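Local coordinates for putative exported protein (Bacteroides fragilis, PDB 4RAA) that is of unknown function but folds as a six-bladed beta-propeller and is probably exported from the bacterial cell, possibly as a lipoprotein, at residues V19-L25 against F296-L300; G82-Y86 against K110-Y114; L137-L143 against R208-S212. The contacts are given in a common frame with arbitrary orientation. Residue numbers count along the deposited sequence, not the author numbering.

Contact 1 of 3, residues V19-L25 against F296-L300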
ATOM      1  N   VAL A  19     -38.681 -34.010  12.510  1.00 47.02           N
ATOM      2  CA  VAL A  19     -39.373 -32.723  12.422  1.00 47.13           C
ATOM      3  C   VAL A  19     -39.128 -32.210  11.000  1.00 46.76           C
ATOM      4  O   VAL A  19     -37.996 -32.265  10.501  1.00 45.05           O
ATOM      5  CB  VAL A  19     -38.847 -31.689  13.455  1.00 46.75           C
ATOM      6  CG1 VAL A  19     -39.363 -30.271  13.168  1.00 46.52           C
ATOM      7  CG2 VAL A  19     -39.225 -32.120  14.874  1.00 47.60           C
ATOM      8  N   ASN A  20     -40.191 -31.708  10.366  1.00 47.86           N
ATOM      9  CA  ASN A  20     -40.123 -31.134   9.019  1.00 47.64           C
ATOM     10  C   ASN A  20     -39.491 -29.730   9.119  1.00 47.45           C
ATOM     11  O   ASN A  20     -39.837 -28.951  10.013  1.00 48.20           O
ATOM     12  CB  ASN A  20     -41.533 -31.059   8.413  1.00 48.73           C
ATOM     13  CG  ASN A  20     -41.544 -30.619   6.952  1.00 49.12           C
ATOM     14  OD1 ASN A  20     -40.720 -29.830   6.509  1.00 48.19           O
ATOM     15  ND2 ASN A  20     -42.518 -31.110   6.204  1.00 50.90           N
ATOM     16  N   ALA A  21     -38.574 -29.423   8.197  1.00 46.77           N
ATOM     17  CA  ALA A  21     -37.870 -28.117   8.172  1.00 46.24           C
ATOM     18  C   ALA A  21     -38.777 -26.924   7.834  1.00 46.23           C
ATOM     19  O   ALA A  21     -38.477 -25.785   8.211  1.00 45.01           O
ATOM     20  CB  ALA A  21     -36.698 -28.168   7.205  1.00 45.49           C
ATOM     21  N   ASP A  22     -39.868 -27.210   7.121  1.00 46.69           N
ATOM     22  CA  ASP A  22     -40.896 -26.243   6.736  1.00 47.50           C
ATOM     23  C   ASP A  22     -41.512 -25.552   7.965  1.00 47.19           C
ATOM     24  O   ASP A  22     -41.740 -24.351   7.946  1.00 47.94           O
ATOM     25  CB  ASP A  22     -42.000 -26.981   5.935  1.00 50.14           C
ATOM     26  CG  ASP A  22     -42.929 -26.048   5.170  1.00 51.87           C
ATOM     27  OD1 ASP A  22     -42.419 -25.155   4.458  1.00 51.23           O
ATOM     28  OD2 ASP A  22     -44.169 -26.252   5.238  1.00 53.04           O
ATOM     29  N   SER A  23     -41.740 -26.313   9.034  1.00 47.50           N
ATOM     30  CA  SER A  23     -42.356 -25.796  10.273  1.00 48.14           C
ATOM     31  C   SER A  23     -41.464 -24.881  11.110  1.00 47.75           C
ATOM     32  O   SER A  23     -41.938 -23.862  11.608  1.00 50.05           O
ATOM     33  CB  SER A  23     -42.846 -26.950  11.159  1.00 48.27           C
ATOM     34  OG  SER A  23     -41.767 -27.762  11.579  1.00 46.75           O
ATOM     35  N   ILE A  24     -40.196 -25.261  11.290  1.00 46.69           N
ATOM     36  CA  ILE A  24     -39.224 -24.476  12.116  1.00 45.41           C
ATOM     37  C   ILE A  24     -38.528 -23.291  11.422  1.00 44.33           C
ATOM     38  O   ILE A  24     -37.845 -22.513  12.102  1.00 43.65           O
ATOM     39  CB  ILE A  24     -38.138 -25.373  12.803  1.00 44.13           C
ATOM     40  CG1 ILE A  24     -37.323 -26.187  11.779  1.00 42.72           C
ATOM     41  CG2 ILE A  24     -38.780 -26.289  13.840  1.00 45.23           C
ATOM     42  CD1 ILE A  24     -36.158 -26.942  12.374  1.00 41.96           C
ATOM     43  N   LEU A  25     -38.701 -23.149  10.098  1.00 44.91           N
ATOM     44  CA  LEU A  25     -38.071 -22.070   9.306  1.00 44.00           C
ATOM     45  C   LEU A  25     -39.077 -21.143   8.623  1.00 45.45           C
ATOM     46  O   LEU A  25     -40.187 -21.579   8.268  1.00 45.50           O
ATOM     47  CB  LEU A  25     -37.170 -22.666   8.215  1.00 42.54           C
ATOM     48  CG  LEU A  25     -35.949 -23.496   8.628  1.00 41.28           C
ATOM     49  CD1 LEU A  25     -35.369 -24.209   7.412  1.00 40.67           C
ATOM     50  CD2 LEU A  25     -34.899 -22.632   9.312  1.00 40.24           C
ATOM     51  N   PHE A 296     -33.884 -31.887   2.921  1.00 39.93           N
ATOM     52  CA  PHE A 296     -34.055 -30.450   3.253  1.00 38.55           C
ATOM     53  C   PHE A 296     -34.692 -29.619   2.135  1.00 39.02           C
ATOM     54  O   PHE A 296     -35.653 -28.898   2.372  1.00 39.72           O
ATOM     55  CB  PHE A 296     -32.690 -29.837   3.629  1.00 36.84           C
ATOM     56  CG  PHE A 296     -32.756 -28.458   4.240  1.00 35.34           C
ATOM     57  CD1 PHE A 296     -33.159 -28.284   5.559  1.00 35.51           C
ATOM     58  CD2 PHE A 296     -32.343 -27.335   3.523  1.00 34.46           C
ATOM     59  CE1 PHE A 296     -33.196 -27.014   6.137  1.00 34.90           C
ATOM     60  CE2 PHE A 296     -32.368 -26.064   4.095  1.00 33.71           C
ATOM     61  CZ  PHE A 296     -32.799 -25.903   5.402  1.00 34.09           C
ATOM     62  N   GLN A 297     -34.157 -29.739   0.926  1.00 39.82           N
ATOM     63  CA  GLN A 297     -34.659 -28.978  -0.239  1.00 40.93           C
ATOM     64  C   GLN A 297     -36.074 -29.390  -0.710  1.00 43.09           C
ATOM     65  O   GLN A 297     -36.837 -28.533  -1.167  1.00 44.90           O
ATOM     66  CB  GLN A 297     -33.652 -29.030  -1.393  1.00 40.28           C
ATOM     67  CG  GLN A 297     -33.558 -30.374  -2.091  1.00 40.96           C
ATOM     68  CD  GLN A 297     -32.290 -30.568  -2.897  1.00 40.18           C
ATOM     69  OE1 GLN A 297     -31.460 -29.659  -3.037  1.00 39.27           O
ATOM     70  NE2 GLN A 297     -32.125 -31.775  -3.423  1.00 40.46           N
ATOM     71  N   ASP A 298     -36.401 -30.685  -0.622  1.00 43.77           N
ATOM     72  CA  ASP A 298     -37.759 -31.184  -0.935  1.00 45.10           C
ATOM     73  C   ASP A 298     -38.788 -30.761   0.143  1.00 46.17           C
ATOM     74  O   ASP A 298     -39.926 -30.435  -0.196  1.00 48.13           O
ATOM     75  CB  ASP A 298     -37.773 -32.707  -1.207  1.00 45.20           C
ATOM     76  CG  ASP A 298     -37.181 -33.083  -2.588  1.00 45.03           C
ATOM     77  OD1 ASP A 298     -36.655 -32.216  -3.326  1.00 43.31           O
ATOM     78  OD2 ASP A 298     -37.258 -34.277  -2.949  1.00 46.05           O
ATOM     79  N   GLN A 299     -38.385 -30.738   1.416  1.00 46.10           N
ATOM     80  CA  GLN A 299     -39.258 -30.277   2.521  1.00 46.56           C
ATOM     81  C   GLN A 299     -39.637 -28.793   2.425  1.00 46.53           C
ATOM     82  O   GLN A 299     -40.757 -28.432   2.769  1.00 48.81           O
ATOM     83  CB  GLN A 299     -38.632 -30.555   3.895  1.00 45.98           C
ATOM     84  CG  GLN A 299     -38.717 -32.011   4.341  1.00 46.70           C
ATOM     85  CD  GLN A 299     -38.184 -32.254   5.752  1.00 46.38           C
ATOM     86  OE1 GLN A 299     -37.714 -31.337   6.435  1.00 46.41           O
ATOM     87  NE2 GLN A 299     -38.262 -33.499   6.197  1.00 46.77           N
ATOM     88  N   LEU A 300     -38.709 -27.947   1.982  1.00 45.30           N
ATOM     89  CA  LEU A 300     -38.984 -26.504   1.779  1.00 45.58           C
ATOM     90  C   LEU A 300     -39.564 -26.164   0.392  1.00 46.59           C
ATOM     91  O   LEU A 300     -39.900 -25.004   0.146  1.00 46.27           O
ATOM     92  CB  LEU A 300     -37.711 -25.678   2.009  1.00 44.17           C
ATOM     93  CG  LEU A 300     -37.022 -25.838   3.364  1.00 42.96           C
ATOM     94  CD1 LEU A 300     -35.721 -25.058   3.370  1.00 41.57           C
ATOM     95  CD2 LEU A 300     -37.935 -25.386   4.493  1.00 44.14           C
TER

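Contact 2 of 3, residues G82-Y86 against K110-Y114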
ATOM      1  N   GLY A  82      -4.705  -3.793 -14.811  1.00 38.10           N
ATOM      2  CA  GLY A  82      -4.262  -2.445 -14.454  1.00 38.45           C
ATOM      3  C   GLY A  82      -4.506  -2.091 -12.992  1.00 37.86           C
ATOM      4  O   GLY A  82      -4.965  -2.938 -12.204  1.00 36.55           O
ATOM      5  N   PRO A  83      -4.189  -0.838 -12.608  1.00 38.38           N
ATOM      6  CA  PRO A  83      -4.488  -0.420 -11.242  1.00 38.33           C
ATOM      7  C   PRO A  83      -5.997  -0.253 -11.072  1.00 38.14           C
ATOM      8  O   PRO A  83      -6.645   0.303 -11.951  1.00 39.35           O
ATOM      9  CB  PRO A  83      -3.734   0.911 -11.094  1.00 39.30           C
ATOM     10  CG  PRO A  83      -2.761   0.942 -12.225  1.00 39.85           C
ATOM     11  CD  PRO A  83      -3.449   0.211 -13.334  1.00 39.59           C
ATOM     12  N   GLY A  84      -6.542  -0.772  -9.977  1.00 37.51           N
ATOM     13  CA  GLY A  84      -7.987  -0.747  -9.724  1.00 37.77           C
ATOM     14  C   GLY A  84      -8.789  -1.862 -10.398  1.00 37.62           C
ATOM     15  O   GLY A  84     -10.009  -1.929 -10.214  1.00 35.63           O
ATOM     16  N   GLU A  85      -8.104  -2.733 -11.152  1.00 38.89           N
ATOM     17  CA  GLU A  85      -8.704  -3.851 -11.873  1.00 39.69           C
ATOM     18  C   GLU A  85      -8.244  -5.159 -11.218  1.00 38.72           C
ATOM     19  O   GLU A  85      -7.168  -5.201 -10.615  1.00 40.91           O
ATOM     20  CB  GLU A  85      -8.295  -3.796 -13.345  1.00 42.32           C
ATOM     21  CG  GLU A  85      -8.635  -2.485 -14.058  1.00 43.90           C
ATOM     22  CD  GLU A  85      -8.077  -2.369 -15.473  1.00 44.59           C
ATOM     23  OE1 GLU A  85      -7.277  -3.218 -15.913  1.00 42.92           O
ATOM     24  OE2 GLU A  85      -8.423  -1.382 -16.151  1.00 47.38           O
ATOM     25  N   TYR A  86      -9.038  -6.220 -11.368  1.00 37.14           N
ATOM     26  CA  TYR A  86      -8.784  -7.531 -10.720  1.00 36.15           C
ATOM     27  C   TYR A  86      -8.976  -8.771 -11.608  1.00 36.42           C
ATOM     28  O   TYR A  86      -9.721  -8.712 -12.573  1.00 38.31           O
ATOM     29  CB  TYR A  86      -9.662  -7.673  -9.465  1.00 35.05           C
ATOM     30  CG  TYR A  86     -11.126  -7.230  -9.602  1.00 34.66           C
ATOM     31  CD1 TYR A  86     -12.034  -7.926 -10.415  1.00 34.39           C
ATOM     32  CD2 TYR A  86     -11.612  -6.119  -8.893  1.00 34.50           C
ATOM     33  CE1 TYR A  86     -13.358  -7.507 -10.538  1.00 33.98           C
ATOM     34  CE2 TYR A  86     -12.941  -5.708  -9.010  1.00 34.54           C
ATOM     35  CZ  TYR A  86     -13.814  -6.416  -9.840  1.00 34.14           C
ATOM     36  OH  TYR A  86     -15.134  -6.059 -10.002  1.00 33.55           O
ATOM     37  N   LYS A 110      -2.650  -8.676  -4.570  1.00 35.08           N
ATOM     38  CA  LYS A 110      -2.959  -7.307  -4.152  1.00 34.46           C
ATOM     39  C   LYS A 110      -4.332  -7.149  -3.493  1.00 32.89           C
ATOM     40  O   LYS A 110      -5.200  -8.009  -3.614  1.00 32.21           O
ATOM     41  CB  LYS A 110      -2.806  -6.338  -5.328  1.00 34.75           C
ATOM     42  CG  LYS A 110      -3.609  -6.691  -6.571  1.00 35.02           C
ATOM     43  CD  LYS A 110      -3.627  -5.513  -7.541  1.00 35.56           C
ATOM     44  CE  LYS A 110      -4.401  -5.841  -8.811  1.00 35.19           C
ATOM     45  NZ  LYS A 110      -4.605  -4.673  -9.718  1.00 35.55           N
ATOM     46  N   VAL A 111      -4.474  -6.035  -2.786  1.00 32.68           N
ATOM     47  CA  VAL A 111      -5.684  -5.620  -2.085  1.00 32.74           C
ATOM     48  C   VAL A 111      -6.121  -4.346  -2.789  1.00 33.20           C
ATOM     49  O   VAL A 111      -5.304  -3.438  -2.939  1.00 35.61           O
ATOM     50  CB  VAL A 111      -5.383  -5.248  -0.607  1.00 33.23           C
ATOM     51  CG1 VAL A 111      -6.667  -4.925   0.146  1.00 33.10           C
ATOM     52  CG2 VAL A 111      -4.649  -6.378   0.095  1.00 33.53           C
ATOM     53  N   LEU A 112      -7.383  -4.255  -3.195  1.00 32.56           N
ATOM     54  CA  LEU A 112      -7.894  -3.050  -3.873  1.00 32.61           C
ATOM     55  C   LEU A 112      -8.933  -2.388  -2.986  1.00 32.62           C
ATOM     56  O   LEU A 112      -9.866  -3.058  -2.529  1.00 32.14           O
ATOM     57  CB  LEU A 112      -8.469  -3.367  -5.252  1.00 32.39           C
ATOM     58  CG  LEU A 112      -7.487  -4.118  -6.170  1.00 32.33           C
ATOM     59  CD1 LEU A 112      -7.708  -5.630  -6.112  1.00 31.49           C
ATOM     60  CD2 LEU A 112      -7.603  -3.644  -7.606  1.00 33.05           C
ATOM     61  N   TYR A 113      -8.747  -1.085  -2.743  1.00 32.64           N
ATOM     62  CA  TYR A 113      -9.623  -0.278  -1.904  1.00 32.36           C
ATOM     63  C   TYR A 113     -10.495   0.598  -2.795  1.00 32.51           C
ATOM     64  O   TYR A 113      -9.986   1.322  -3.641  1.00 32.78           O
ATOM     65  CB  TYR A 113      -8.803   0.590  -0.939  1.00 33.28           C
ATOM     66  CG  TYR A 113      -7.994  -0.228   0.048  1.00 32.58           C
ATOM     67  CD1 TYR A 113      -6.791  -0.843  -0.335  1.00 32.31           C
ATOM     68  CD2 TYR A 113      -8.432  -0.403   1.366  1.00 32.17           C
ATOM     69  CE1 TYR A 113      -6.057  -1.607   0.572  1.00 32.00           C
ATOM     70  CE2 TYR A 113      -7.713  -1.169   2.280  1.00 31.59           C
ATOM     71  CZ  TYR A 113      -6.526  -1.770   1.882  1.00 31.47           C
ATOM     72  OH  TYR A 113      -5.804  -2.526   2.768  1.00 30.75           O
ATOM     73  N   TYR A 114     -11.809   0.482  -2.609  1.00 32.40           N
ATOM     74  CA  TYR A 114     -12.818   1.279  -3.296  1.00 32.99           C
ATOM     75  C   TYR A 114     -13.604   2.073  -2.249  1.00 34.23           C
ATOM     76  O   TYR A 114     -13.600   1.726  -1.067  1.00 33.71           O
ATOM     77  CB  TYR A 114     -13.762   0.374  -4.085  1.00 32.03           C
ATOM     78  CG  TYR A 114     -13.086  -0.467  -5.143  1.00 31.01           C
ATOM     79  CD1 TYR A 114     -12.902   0.013  -6.443  1.00 31.46           C
ATOM     80  CD2 TYR A 114     -12.639  -1.757  -4.854  1.00 29.95           C
ATOM     81  CE1 TYR A 114     -12.288  -0.768  -7.427  1.00 30.81           C
ATOM     82  CE2 TYR A 114     -12.025  -2.547  -5.831  1.00 29.26           C
ATOM     83  CZ  TYR A 114     -11.853  -2.050  -7.109  1.00 29.69           C
ATOM     84  OH  TYR A 114     -11.243  -2.833  -8.045  1.00 29.27           O
TER

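Contact 3 of 3, residues L137-L143 against R208-S212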
ATOM      1  N   LEU A 137     -11.116  -6.199  12.986  1.00 40.62           N
ATOM      2  CA  LEU A 137     -11.518  -6.422  14.389  1.00 42.48           C
ATOM      3  C   LEU A 137     -12.026  -5.089  14.936  1.00 44.11           C
ATOM      4  O   LEU A 137     -11.564  -4.041  14.483  1.00 44.45           O
ATOM      5  CB  LEU A 137     -10.329  -6.892  15.231  1.00 43.05           C
ATOM      6  CG  LEU A 137      -9.673  -8.211  14.803  1.00 41.25           C
ATOM      7  CD1 LEU A 137      -8.348  -8.408  15.533  1.00 41.82           C
ATOM      8  CD2 LEU A 137     -10.611  -9.399  14.999  1.00 40.16           C
ATOM      9  N   GLU A 138     -12.928  -5.125  15.926  1.00 46.14           N
ATOM     10  CA  GLU A 138     -13.540  -3.894  16.484  1.00 48.87           C
ATOM     11  C   GLU A 138     -12.510  -2.825  16.893  1.00 48.42           C
ATOM     12  O   GLU A 138     -12.749  -1.629  16.686  1.00 49.47           O
ATOM     13  CB  GLU A 138     -14.468  -4.182  17.673  1.00 53.22           C
ATOM     14  CG  GLU A 138     -15.440  -3.027  17.957  1.00 58.68           C
ATOM     15  CD  GLU A 138     -15.982  -2.967  19.382  1.00 63.41           C
ATOM     16  OE1 GLU A 138     -15.762  -3.899  20.197  1.00 64.58           O
ATOM     17  OE2 GLU A 138     -16.636  -1.946  19.692  1.00 64.24           O
ATOM     18  N   ASP A 139     -11.373  -3.253  17.448  1.00 45.61           N
ATOM     19  CA  ASP A 139     -10.300  -2.311  17.812  1.00 44.58           C
ATOM     20  C   ASP A 139      -9.595  -1.620  16.619  1.00 43.03           C
ATOM     21  O   ASP A 139      -8.881  -0.640  16.828  1.00 45.42           O
ATOM     22  CB  ASP A 139      -9.283  -2.932  18.795  1.00 45.28           C
ATOM     23  CG  ASP A 139      -8.515  -4.119  18.229  1.00 44.36           C
ATOM     24  OD1 ASP A 139      -8.464  -4.331  16.995  1.00 46.59           O
ATOM     25  OD2 ASP A 139      -7.935  -4.849  19.055  1.00 43.15           O
ATOM     26  N   GLY A 140      -9.776  -2.134  15.399  1.00 39.83           N
ATOM     27  CA  GLY A 140      -9.215  -1.532  14.176  1.00 38.43           C
ATOM     28  C   GLY A 140      -8.193  -2.380  13.443  1.00 36.58           C
ATOM     29  O   GLY A 140      -7.946  -2.158  12.253  1.00 35.14           O
ATOM     30  N   ASN A 141      -7.593  -3.340  14.148  1.00 36.03           N
ATOM     31  CA  ASN A 141      -6.608  -4.244  13.557  1.00 35.32           C
ATOM     32  C   ASN A 141      -7.304  -5.233  12.626  1.00 34.67           C
ATOM     33  O   ASN A 141      -8.521  -5.435  12.704  1.00 34.86           O
ATOM     34  CB  ASN A 141      -5.857  -5.017  14.638  1.00 35.71           C
ATOM     35  CG  ASN A 141      -5.103  -4.117  15.596  1.00 36.88           C
ATOM     36  OD1 ASN A 141      -4.583  -3.067  15.214  1.00 37.16           O
ATOM     37  ND2 ASN A 141      -5.038  -4.527  16.853  1.00 37.79           N
ATOM     38  N   LEU A 142      -6.512  -5.891  11.792  1.00 34.20           N
ATOM     39  CA  LEU A 142      -7.019  -6.762  10.738  1.00 33.06           C
ATOM     40  C   LEU A 142      -6.718  -8.224  11.035  1.00 32.75           C
ATOM     41  O   LEU A 142      -5.597  -8.540  11.428  1.00 33.36           O
ATOM     42  CB  LEU A 142      -6.353  -6.350   9.417  1.00 32.72           C
ATOM     43  CG  LEU A 142      -6.411  -4.847   9.076  1.00 33.26           C
ATOM     44  CD1 LEU A 142      -5.484  -4.520   7.913  1.00 33.75           C
ATOM     45  CD2 LEU A 142      -7.841  -4.389   8.803  1.00 32.94           C
ATOM     46  N   LEU A 143      -7.721  -9.097  10.871  1.00 32.08           N
ATOM     47  CA  LEU A 143      -7.549 -10.553  11.017  1.00 31.40           C
ATOM     48  C   LEU A 143      -7.508 -11.129   9.616  1.00 30.22           C
ATOM     49  O   LEU A 143      -8.453 -10.937   8.859  1.00 29.79           O
ATOM     50  CB  LEU A 143      -8.697 -11.205  11.795  1.00 31.34           C
ATOM     51  CG  LEU A 143      -8.644 -12.735  11.994  1.00 30.97           C
ATOM     52  CD1 LEU A 143      -7.419 -13.155  12.798  1.00 31.55           C
ATOM     53  CD2 LEU A 143      -9.908 -13.243  12.670  1.00 30.75           C
ATOM     54  N   ARG A 208     -13.726 -17.028  19.118  1.00 34.48           N
ATOM     55  CA  ARG A 208     -13.916 -15.576  19.042  1.00 35.43           C
ATOM     56  C   ARG A 208     -12.486 -15.061  19.083  1.00 35.74           C
ATOM     57  O   ARG A 208     -11.794 -15.307  20.064  1.00 35.91           O
ATOM     58  CB  ARG A 208     -14.708 -15.082  20.253  1.00 37.21           C
ATOM     59  CG  ARG A 208     -15.165 -13.631  20.201  1.00 38.28           C
ATOM     60  CD  ARG A 208     -15.763 -13.236  21.544  1.00 38.99           C
ATOM     61  NE  ARG A 208     -14.703 -12.962  22.506  1.00 41.26           N
ATOM     62  CZ  ARG A 208     -14.795 -13.052  23.842  1.00 43.74           C
ATOM     63  NH1 ARG A 208     -15.906 -13.473  24.467  1.00 44.52           N
ATOM     64  NH2 ARG A 208     -13.723 -12.746  24.574  1.00 44.37           N
ATOM     65  N   VAL A 209     -12.031 -14.406  18.014  1.00 36.24           N
ATOM     66  CA  VAL A 209     -10.638 -13.927  17.906  1.00 37.54           C
ATOM     67  C   VAL A 209     -10.525 -12.412  17.993  1.00 38.35           C
ATOM     68  O   VAL A 209     -11.112 -11.708  17.174  1.00 39.15           O
ATOM     69  CB  VAL A 209      -9.974 -14.355  16.571  1.00 37.17           C
ATOM     70  CG1 VAL A 209      -8.504 -13.896  16.517  1.00 37.33           C
ATOM     71  CG2 VAL A 209     -10.097 -15.868  16.362  1.00 37.00           C
ATOM     72  N   GLY A 210      -9.755 -11.941  18.975  1.00 39.51           N
ATOM     73  CA  GLY A 210      -9.417 -10.518  19.152  1.00 40.54           C
ATOM     74  C   GLY A 210      -7.910 -10.367  18.984  1.00 40.94           C
ATOM     75  O   GLY A 210      -7.223 -11.340  18.652  1.00 43.04           O
ATOM     76  N   THR A 211      -7.388  -9.162  19.210  1.00 40.22           N
ATOM     77  CA  THR A 211      -5.941  -8.913  19.098  1.00 40.19           C
ATOM     78  C   THR A 211      -5.118  -9.721  20.126  1.00 41.72           C
ATOM     79  O   THR A 211      -4.078 -10.265  19.762  1.00 41.55           O
ATOM     80  CB  THR A 211      -5.610  -7.401  19.177  1.00 40.38           C
ATOM     81  OG1 THR A 211      -6.294  -6.716  18.124  1.00 38.86           O
ATOM     82  CG2 THR A 211      -4.110  -7.134  19.040  1.00 40.77           C
ATOM     83  N   SER A 212      -5.596  -9.817  21.376  1.00 44.32           N
ATOM     84  CA  SER A 212      -4.907 -10.557  22.464  1.00 45.63           C
ATOM     85  C   SER A 212      -5.771 -11.662  23.079  1.00 47.13           C
ATOM     86  O   SER A 212      -5.705 -11.887  24.295  1.00 48.63           O
ATOM     87  CB  SER A 212      -4.487  -9.585  23.559  1.00 46.15           C
ATOM     88  OG  SER A 212      -3.766  -8.517  23.002  1.00 47.11           O
TER
HETATM   89  O   HOH W   1      -9.602  -7.354  19.121  1.00 21.55           O

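Contact 1 of 3, residues V19-L25 against F296-L300
Gln299 is the central side chain here. It leaves the last turn of helix 293-299 in an m, t conformation with CA-to-CB toward 19-25. The extended chain carries its amide to the facing turn. There Gln299 OE1 accepts a nearly straight hydrogen bond from Ala21 N at 2.7 Å. Asn20 sits next to it at the N-cap of the weakly bonded turn 21-24. Its t rotamer brings Asn20 OD1 back to accept from Asp22 N at 2.8 Å. Ser23 adopts p, and Ser23 OG donates to Asn20 O at 2.8 Å. Two side-chain carbonyls, one from each segment, thus take up the first two amides of the turn.

Beneath this polar edge lies an apolar layer. Phe296 starts out sideways, but its t rotamer brings the ring close, with Phe296 CE1 3.8 Å from Ala21 CB. Leu25 and Leu300 both hold the m, t rotamer. Leu25 CD1 reaches Phe296 CZ at 3.7 Å and Leu300 CD2 at 4.1 Å. Leu300 CD2 is also 4.1 Å from Ala21 CB. Leu280 of strand 275-282 touches Leu25 and Phe296 and continues this layer, and Tyr291 packs on Ala21 and Gln299. The contact packs the turn before strand 25-31 on the helix after strand 287-292, joining neighbouring sheets of the beta-propeller; strand 25-31 itself pairs with late strand 354-360, consistent with ring closure there.

Contact 2 of 3, residues G82-Y86 against K110-Y114
Leu112 lies against the backbone of residues 82-86. Leu112 CD2 comes to 3.5 Å from Gly84 C and 3.4 Å from Glu85 O. Leu112 CD1 stays farther off, 4.4 Å from Tyr86 CB. Lys110 and Tyr114 sit two residues before and after it. All three point CA-to-CB toward the turn, as alternate residues of a strand do, so one face of strand 110-115 makes the contact.

The two polar ends take up carbonyls of the turn. Lys110 is extended beyond its p chi1, and Lys110 NZ donates to Glu85 O at 2.8 Å. Gly82 O is 3.1 Å from Lys110 NZ. Tyr114 OH donates to Gly84 O at 2.7 Å. At the edge of the Tyr86 ring, Tyr114 OH lies 3.4 Å from Tyr86 CD2. The hydroxyl of Tyr86 itself is bound elsewhere, to Ile76 O among others.

Residues Gly82 to Glu85 form a type II beta turn. Gly84 holds its third position with positive phi, as glycine commonly does there. The turn's own bond, Glu85 N to Gly82 O at 3.3 Å, is weak. A second bond, Gly82 N to Glu85 OE1 at 2.9 Å, helps close it. This turn links strand 72-79 to strand 85-94.

Lys110 has a salt bridge with Glu124, and its side chain packs on Leu165 of the second subunit. The lysine charge is therefore balanced by Glu124, while the turn supplies neutral carbonyls. The chemistry implies a turn fixed through its backbone oxygens by a buried lysine and tyrosine, with a leucine filling the space between.

Contact 3 of 3, residues L137-L143 against R208-S212
Leu137 opens the segment just after strand 134-136. It points CA-to-CB toward 208-212 and lies along the backbone there. Leu137 CD2 is 3.2 Å from Val209 O, and Leu137 CD1 is 3.7 Å from Thr211 OG1. Leu137 also begins a type I beta turn that runs to Gly140, closed by Gly140 N to Leu137 O at 2.8 Å. Leu137 N bonds to Asn141 O at 2.7 Å, so the ends of the hairpin are held together.

Glu138 takes the turn's second position. Asp139 follows in the p rotamer and works in two directions. Asp139 OD1 accepts from Asn141 N at 3.1 Å, an Asx turn. Asp139 OD2 accepts from Thr211 OG1 at 2.7 Å. Asp139 OD2 also takes a weak hydrogen bond from a water at 3.0 Å. That water accepts from Thr211 N at 2.9 Å, which adds a bridge to the same residue.

Gly140, at phi 116°, takes angles at which a side chain would collide with the carbonyl before it. Asn141 then turns back toward the partner, and Asn141 ND2 donates to Thr211 OG1 at 2.8 Å. Leu142 points away. Leu143 points toward the partner again, and Leu143 CD1 meets Val209 CG1 at 3.9 Å. Val196 of the neighbouring strand 195-200 touches Leu137 and Leu143, so the apolar side continues into that sheet.

Thr211 OG1 is a donor to Asp139 and an acceptor from Asn141. The chemistry thus implies that one hydroxyl, both giving and taking a bond, links the hairpin 134-145 to segment 208-212, beside apolar packing of Leu137 and Leu143.

How the contacts relate
Along the chain, contact 1 closes the longest loop, and contacts 2 and 3 are nested inside it in series. Contact 1 lies across the chain's centre from both others. Its centre is about 42 Å from that of contact 2 and about 37 Å from that of contact 3. Contacts 2 and 3 are closer, about 24 Å between centres and about 6 Å between nearest atoms, yet they do not touch. Contact 2 lies in a continuous run of strands that probably spans more than one blade. Contact 3 joins two sheets. Contact 1 joins the sheet of strands 25-31 and 354-360 to that of strand 287-292. The three thus sample separate parts of one ring-shaped fold.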